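Local atomic coordinates of YncI copper-binding domain-containing protein (Nocardia farcinica, PDB entry 3ESM), a protein that is of unknown function but adopts an immunoglobulin-like fold and probably binds copper. Residues Met36-Pro41 against Val101-Glu106. The protein carries 2 engineered substitutions. Numbering follows the deposited sequence.
Engineered in segment 36-41: Met36 (natural residue Leu).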
# COMPACT_ATOMS: atom_id res chain seq x y z
N MET A 36 5.42 -1.95 -2.56
CA MET A 36 5.02 -1.78 -3.96
C MET A 36 3.97 -2.82 -4.27
O MET A 36 4.22 -4.01 -4.04
CB MET A 36 6.24 -1.99 -4.86
CG MET A 36 5.96 -1.96 -6.35
SD MET A 36 5.63 -0.27 -6.97
CE MET A 36 6.58 0.64 -5.85
N THR A 37 2.84 -2.40 -4.84
CA THR A 37 1.83 -3.36 -5.25
C THR A 37 1.67 -3.24 -6.75
O THR A 37 1.51 -2.14 -7.24
CB THR A 37 0.48 -3.07 -4.53
OG1 THR A 37 0.60 -3.54 -3.15
CG2 THR A 37 -0.64 -3.84 -5.19
N VAL A 38 1.72 -4.34 -7.49
CA VAL A 38 1.56 -4.26 -8.94
C VAL A 38 0.41 -5.11 -9.37
O VAL A 38 0.28 -6.25 -8.93
CB VAL A 38 2.82 -4.75 -9.67
CG1 VAL A 38 2.59 -4.75 -11.19
CG2 VAL A 38 3.99 -3.87 -9.32
N THR A 39 -0.43 -4.57 -10.26
CA THR A 39 -1.60 -5.29 -10.75
C THR A 39 -1.16 -6.15 -11.92
O THR A 39 -0.53 -5.64 -12.86
CB THR A 39 -2.64 -4.28 -11.24
OG1 THR A 39 -3.16 -3.53 -10.13
CG2 THR A 39 -3.77 -4.99 -11.95
N LEU A 40 -1.47 -7.46 -11.87
CA LEU A 40 -1.01 -8.41 -12.88
C LEU A 40 -2.15 -8.80 -13.79
O LEU A 40 -3.31 -8.75 -13.40
CB LEU A 40 -0.44 -9.70 -12.27
CG LEU A 40 0.75 -9.47 -11.33
CD1 LEU A 40 1.06 -10.77 -10.58
CD2 LEU A 40 1.96 -9.02 -12.13
N PRO A 41 -1.81 -9.22 -15.00
CA PRO A 41 -2.87 -9.42 -15.97
C PRO A 41 -3.48 -10.85 -15.82
O PRO A 41 -3.52 -11.66 -16.78
CB PRO A 41 -2.17 -9.21 -17.31
CG PRO A 41 -0.73 -9.55 -17.06
CD PRO A 41 -0.48 -9.14 -15.60
N VAL A 101 0.60 -4.79 -22.89
CA VAL A 101 0.02 -5.05 -21.56
C VAL A 101 0.54 -4.04 -20.53
O VAL A 101 1.72 -3.70 -20.57
CB VAL A 101 0.32 -6.49 -21.08
CG1 VAL A 101 1.82 -6.77 -21.06
CG2 VAL A 101 -0.38 -6.82 -19.71
N SER A 102 -0.33 -3.56 -19.65
CA SER A 102 0.11 -2.58 -18.64
C SER A 102 0.02 -3.23 -17.27
O SER A 102 -0.76 -4.16 -17.06
CB SER A 102 -0.69 -1.28 -18.69
OG SER A 102 -0.38 -0.64 -19.96
N PHE A 103 0.79 -2.65 -16.34
CA PHE A 103 0.86 -3.14 -14.96
C PHE A 103 0.67 -1.98 -14.00
O PHE A 103 1.62 -1.47 -13.45
CB PHE A 103 2.20 -3.82 -14.68
CG PHE A 103 2.53 -4.94 -15.61
CD1 PHE A 103 2.16 -6.25 -15.32
CD2 PHE A 103 3.22 -4.69 -16.79
CE1 PHE A 103 2.48 -7.31 -16.19
CE2 PHE A 103 3.56 -5.74 -17.67
CZ PHE A 103 3.18 -7.05 -17.37
N PRO A 104 -0.57 -1.57 -13.79
CA PRO A 104 -0.86 -0.45 -12.88
C PRO A 104 -0.19 -0.76 -11.52
O PRO A 104 -0.21 -1.92 -11.09
CB PRO A 104 -2.38 -0.47 -12.77
CG PRO A 104 -2.84 -1.05 -14.08
CD PRO A 104 -1.78 -2.05 -14.51
N ALA A 105 0.43 0.23 -10.89
CA ALA A 105 1.16 -0.05 -9.64
C ALA A 105 0.84 1.00 -8.58
O ALA A 105 0.39 2.11 -8.91
CB ALA A 105 2.62 -0.10 -9.88
N GLU A 106 1.05 0.64 -7.32
CA GLU A 106 0.84 1.58 -6.21
C GLU A 106 2.05 1.52 -5.30
O GLU A 106 2.41 0.44 -4.83
CB GLU A 106 -0.40 1.22 -5.44
CG GLU A 106 -1.64 1.23 -6.33
CD GLU A 106 -2.14 2.65 -6.58
OE1 GLU A 106 -1.87 3.55 -5.76
OE2 GLU A 106 -2.83 2.83 -7.61
O HOH W 1 -1.85 -5.96 -15.37
O HOH W 2 -1.79 -1.60 -8.51
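Val101 meets Pro41 side chain to side chain, at about a right angle: Val101 CG2, anti to the backbone N, lies 3.8 Å from Pro41 CG. Beside it the backbones are bridged by water rather than paired directly, one water donating to both Ser102 O and Thr39 O. Phe103 follows, its CD1–CE1 side turned to segment 36-41. Pro41 CD approaches Phe103 CE1 obliquely at 3.5 Å, Thr39 O sits near the ring plane at the edge, and Val38 CG1 packs 3.6 Å from Phe103 CB. Phe22 meets the same ring edge-to-face, tying this side to strand 18-25. At Pro104 the direct backbone hydrogen bonds begin: Thr39 N donates to Pro104 O over 2.8 Å, nearly straight at hydrogen (169°) and almost in line with the carbonyl. The methyl of Ala105 lies 4.1 Å from Val38 CG2, on the face shared by this non-hydrogen-bonded pair. Glu106 closes the register with two in-plane bonds, Thr37 N to Glu106 O at 2.9 Å and Glu106 N to Thr37 O at 2.8 Å. Regular antiparallel pairing at 105-106, interrupted at Phe103-Pro104, with a water bridging Ser102 O and Thr39 O just before the break, marks a broken strand joined to its neighbour within one sheet of an immunoglobulin-like fold.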